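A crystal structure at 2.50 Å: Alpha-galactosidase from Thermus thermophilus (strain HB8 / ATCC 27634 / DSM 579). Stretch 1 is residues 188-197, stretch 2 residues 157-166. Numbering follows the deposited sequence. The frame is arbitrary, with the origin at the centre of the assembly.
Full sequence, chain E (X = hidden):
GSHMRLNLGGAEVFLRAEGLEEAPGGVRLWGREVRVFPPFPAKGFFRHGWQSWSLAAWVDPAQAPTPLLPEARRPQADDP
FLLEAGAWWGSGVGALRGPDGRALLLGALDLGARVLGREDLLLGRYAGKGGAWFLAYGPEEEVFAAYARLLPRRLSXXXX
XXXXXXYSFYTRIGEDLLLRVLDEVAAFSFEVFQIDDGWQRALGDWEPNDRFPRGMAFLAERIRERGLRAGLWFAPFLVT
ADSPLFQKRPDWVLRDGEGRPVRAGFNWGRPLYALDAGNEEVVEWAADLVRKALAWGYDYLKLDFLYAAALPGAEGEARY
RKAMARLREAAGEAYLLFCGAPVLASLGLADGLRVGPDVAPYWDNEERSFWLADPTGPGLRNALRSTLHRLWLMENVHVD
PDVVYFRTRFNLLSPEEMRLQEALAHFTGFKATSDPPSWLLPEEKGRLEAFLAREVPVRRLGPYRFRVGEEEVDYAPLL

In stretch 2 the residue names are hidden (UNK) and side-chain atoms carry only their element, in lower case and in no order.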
# COMPACT_ATOMS: atom_id res chain seq x y z
N PHE E 188 4.54 40.55 -49.81
CA PHE E 188 5.71 40.57 -48.96
C PHE E 188 6.82 39.69 -49.53
O PHE E 188 6.58 38.83 -50.38
CB PHE E 188 5.35 40.10 -47.54
CG PHE E 188 4.50 41.08 -46.78
CD1 PHE E 188 3.12 41.14 -46.99
CD2 PHE E 188 5.07 41.97 -45.87
CE1 PHE E 188 2.34 42.05 -46.29
CE2 PHE E 188 4.30 42.89 -45.17
CZ PHE E 188 2.94 42.93 -45.37
N SER E 189 8.03 39.88 -49.03
CA SER E 189 9.18 39.14 -49.55
C SER E 189 9.25 37.72 -49.00
O SER E 189 10.29 37.32 -48.46
CB SER E 189 10.47 39.87 -49.22
OG SER E 189 10.61 41.05 -49.99
N PHE E 190 8.18 36.94 -49.13
CA PHE E 190 8.21 35.53 -48.77
C PHE E 190 8.63 34.71 -49.98
O PHE E 190 8.53 35.14 -51.13
CB PHE E 190 6.84 35.05 -48.28
CG PHE E 190 6.48 35.56 -46.92
CD1 PHE E 190 7.10 35.05 -45.79
CD2 PHE E 190 5.51 36.55 -46.77
CE1 PHE E 190 6.75 35.53 -44.51
CE2 PHE E 190 5.16 37.04 -45.51
CZ PHE E 190 5.78 36.53 -44.37
N GLU E 191 9.09 33.49 -49.71
CA GLU E 191 9.42 32.54 -50.76
C GLU E 191 8.55 31.28 -50.75
O GLU E 191 8.49 30.60 -51.77
CB GLU E 191 10.89 32.12 -50.67
CG GLU E 191 11.76 33.19 -50.03
CD GLU E 191 13.23 32.87 -50.08
OE1 GLU E 191 13.82 32.57 -49.01
OE2 GLU E 191 13.81 32.94 -51.18
N VAL E 192 7.89 30.98 -49.64
CA VAL E 192 7.08 29.77 -49.48
C VAL E 192 5.77 30.16 -48.79
O VAL E 192 5.78 30.91 -47.82
CB VAL E 192 7.81 28.69 -48.65
CG1 VAL E 192 7.02 27.38 -48.65
CG2 VAL E 192 9.22 28.46 -49.14
N PHE E 193 4.66 29.64 -49.30
CA PHE E 193 3.35 29.75 -48.66
C PHE E 193 2.96 28.34 -48.23
O PHE E 193 2.66 27.50 -49.09
CB PHE E 193 2.33 30.35 -49.62
CG PHE E 193 1.01 30.66 -48.98
CD1 PHE E 193 0.05 29.67 -48.84
CD2 PHE E 193 0.72 31.94 -48.53
CE1 PHE E 193 -1.18 29.95 -48.26
CE2 PHE E 193 -0.52 32.23 -47.95
CZ PHE E 193 -1.47 31.22 -47.82
N GLN E 194 2.96 28.08 -46.92
CA GLN E 194 2.88 26.71 -46.42
C GLN E 194 1.56 26.47 -45.70
O GLN E 194 1.26 27.15 -44.72
CB GLN E 194 4.05 26.39 -45.49
CG GLN E 194 4.12 24.91 -45.08
CD GLN E 194 4.07 24.75 -43.58
OE1 GLN E 194 4.91 25.32 -42.86
NE2 GLN E 194 3.08 24.00 -43.09
N ILE E 195 0.78 25.51 -46.19
CA ILE E 195 -0.47 25.08 -45.58
C ILE E 195 -0.16 24.05 -44.50
O ILE E 195 0.49 23.04 -44.77
CB ILE E 195 -1.43 24.49 -46.63
CG1 ILE E 195 -1.81 25.55 -47.64
CG2 ILE E 195 -2.69 23.95 -45.99
CD1 ILE E 195 -1.89 25.00 -48.99
N ASP E 196 -0.65 24.30 -43.29
CA ASP E 196 -0.31 23.43 -42.18
C ASP E 196 -1.46 22.48 -41.87
O ASP E 196 -2.28 22.15 -42.74
CB ASP E 196 0.08 24.28 -40.97
CG ASP E 196 1.07 23.57 -40.05
OD1 ASP E 196 0.62 22.95 -39.04
OD2 ASP E 196 2.30 23.66 -40.32
N ASP E 197 -1.52 22.01 -40.63
CA ASP E 197 -2.56 21.10 -40.18
C ASP E 197 -3.93 21.72 -40.39
O ASP E 197 -4.13 22.91 -40.14
CB ASP E 197 -2.30 20.78 -38.70
CG ASP E 197 -3.25 19.75 -38.12
OD1 ASP E 197 -3.97 19.05 -38.87
OD2 ASP E 197 -3.26 19.64 -36.88
N UNK E 157 21.63 25.53 -49.24
CA UNK E 157 21.65 26.97 -49.45
C UNK E 157 21.21 27.71 -48.20
O UNK E 157 21.51 27.31 -47.07
N UNK E 158 20.54 28.77 -48.40
CA UNK E 158 20.07 29.62 -47.32
C UNK E 158 18.62 29.27 -47.00
O UNK E 158 17.88 28.84 -47.89
n UNK E 158 18.61 33.44 -49.33
c UNK E 158 17.33 33.31 -49.68
n UNK E 158 16.98 33.34 -50.97
c UNK E 158 19.11 33.42 -47.94
c UNK E 158 19.04 32.02 -47.30
n UNK E 158 16.38 33.13 -48.76
c UNK E 158 20.20 31.11 -47.71
N UNK E 159 18.21 29.36 -45.74
CA UNK E 159 16.84 28.95 -45.36
C UNK E 159 15.80 29.77 -46.09
O UNK E 159 16.00 30.97 -46.31
c UNK E 159 18.24 29.23 -43.42
c UNK E 159 19.01 29.77 -44.57
c UNK E 159 16.80 29.19 -43.84
N UNK E 160 14.71 29.16 -46.51
CA UNK E 160 13.65 29.92 -47.18
C UNK E 160 12.92 30.82 -46.20
O UNK E 160 13.02 30.68 -44.98
c UNK E 160 13.49 27.54 -47.64
c UNK E 160 14.40 27.72 -46.45
c UNK E 160 12.72 28.83 -47.74
N UNK E 161 12.19 31.77 -46.76
CA UNK E 161 11.33 32.63 -45.98
C UNK E 161 9.91 32.15 -46.19
O UNK E 161 9.44 32.06 -47.34
c UNK E 161 13.18 36.01 -46.49
c UNK E 161 11.53 34.09 -46.39
n UNK E 161 15.06 36.11 -48.54
c UNK E 161 12.98 34.52 -46.25
n UNK E 161 13.47 36.75 -50.07
c UNK E 161 13.81 36.42 -48.83
n UNK E 161 12.89 36.38 -47.88
N UNK E 162 9.23 31.79 -45.11
CA UNK E 162 8.01 31.00 -45.17
C UNK E 162 6.89 31.76 -44.50
O UNK E 162 7.07 32.28 -43.39
c UNK E 162 8.18 29.63 -44.49
c UNK E 162 6.87 28.83 -44.58
c UNK E 162 9.37 28.87 -45.08
N UNK E 163 5.73 31.81 -45.15
CA UNK E 163 4.49 32.13 -44.46
C UNK E 163 3.79 30.81 -44.15
O UNK E 163 3.67 29.94 -45.02
c UNK E 163 -0.68 31.39 -44.36
c UNK E 163 3.58 33.05 -45.29
c UNK E 163 2.44 33.54 -44.43
c UNK E 163 1.19 32.88 -44.23
c UNK E 163 0.45 33.66 -43.30
c UNK E 163 0.60 31.73 -44.76
c UNK E 163 2.44 34.64 -43.62
c UNK E 163 -1.39 32.18 -43.43
c UNK E 163 -0.84 33.32 -42.89
n UNK E 163 1.24 34.72 -42.94
N UNK E 164 3.33 30.66 -42.90
CA UNK E 164 2.81 29.40 -42.38
C UNK E 164 1.43 29.64 -41.78
O UNK E 164 1.22 30.64 -41.09
c UNK E 164 3.80 28.82 -41.32
s UNK E 164 3.26 27.39 -40.36
N UNK E 165 0.48 28.74 -42.03
CA UNK E 165 -0.88 29.00 -41.55
C UNK E 165 -1.10 28.62 -40.09
O UNK E 165 -2.13 29.00 -39.52
o UNK E 165 -1.70 26.85 -42.39
c UNK E 165 -1.91 28.25 -42.41
N UNK E 166 -0.18 27.89 -39.46
CA UNK E 166 -0.54 27.22 -38.21
C UNK E 166 -0.78 28.21 -37.08
O UNK E 166 -1.80 28.12 -36.37
c UNK E 166 -0.89 24.64 -36.25
n UNK E 166 0.25 24.95 -34.34
c UNK E 166 -1.92 24.11 -37.03
c UNK E 166 -1.75 23.43 -34.29
c UNK E 166 0.86 25.70 -35.32
c UNK E 166 -2.74 22.93 -35.08
c UNK E 166 0.21 25.53 -36.51
c UNK E 166 0.54 26.20 -37.82
c UNK E 166 -0.83 24.29 -34.88
c UNK E 166 -2.84 23.26 -36.43
O HOH W 1 10.84 37.11 -51.86
O HOH W 2 -3.09 25.51 -40.21

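Position 157 carries no side-chain atoms, and its backbone adopts a positive phi of 66°, a conformation that favours glycine; it lies out of reach of stretch 1. It is G157. At position 158 three carbons lead to a nitrogen and then to a carbon bearing two more nitrogens, a guanidinium whose edge meets the carboxylate of E191. This is R158, and the two-pronged salt bridge places R158 NH1 2.6 Å from E191 OE1 and R158 NH2 3.2 Å from E191 OE2.

Position 159 has three carbons that close a ring onto the backbone nitrogen; its CA-to-CB bond points away from stretch 1, and the ring makes no contact with it: P159. Position 160 repeats this five-membered ring, but here the CB lies 3.8 Å from CG2 of V192, an apolar contact at the entrance to the paired segment. It is P160.

At position 161 three carbons, a nitrogen and a carbon with two further nitrogens again describe a guanidinium. The nitrogen within the chain lies 2.8 Å from S189 O, while E191 OE1 sits over one face of the group. The residue is R161, and its NE donates to S189 O nearly straight, at 171°. E191 OE1 is 3.8 Å from R161 NH1, a long salt bridge of charges only, because no N-H points at it; R161 N instead donates to E191 OE1 at 2.9 Å. A water links R161 NH2 to F190 O.

Position 162 has one carbon carrying two more, a short beta-branched pattern; one branch carbon lies 3.9 Å from V192 CB and the other 3.8 Å from Q194 CB. It is V162.

Position 163 holds one carbon followed by fused five- and six-membered rings containing eight carbons and one nitrogen. Its CB lies over the F190 ring, 3.9 Å from the centroid, and the edge of the fused rings turns toward the face of F190. The six-membered ring runs nearly parallel to that of F193 but is slid apart, with one of its carbons 3.4 Å from F193 CE2. Only an indole fits, hence W163.

Position 164 has one carbon and a sulfur, and the sulfur lies 3.6 Å from Q194 OE1: C164. Position 165 has one carbon and an oxygen, which accepts from D196 N at 2.9 Å and, through a water, connects to D197 O; this identifies S165. Position 166 is again an indole, with one ring carbon 3.4 Å from D196 OD1 and another 3.4 Å from D197 CB: W166. C164 SG accepts from W166 N at 3.6 Å, a capping bond ahead of the turn that leads into a helix.

The contact is built on a parallel strand pair. R161 O accepts from E191 N and V192 N, after which W163 N donates to V192 O and Q194 N to W163 O, each at 2.8 Å; S165 N to Q194 O, at 3.2 Å, continues the ladder. V192, Q194, V162 and C164 share one sheet face, while F193 and W163 pack on the other. Charged pairing around E191 fastens the beginning, and the S165 hydroxyl, accepting from D196 N, carries the pairing on past C164.

Stretch 2 157-166: GRPPRVWCSW
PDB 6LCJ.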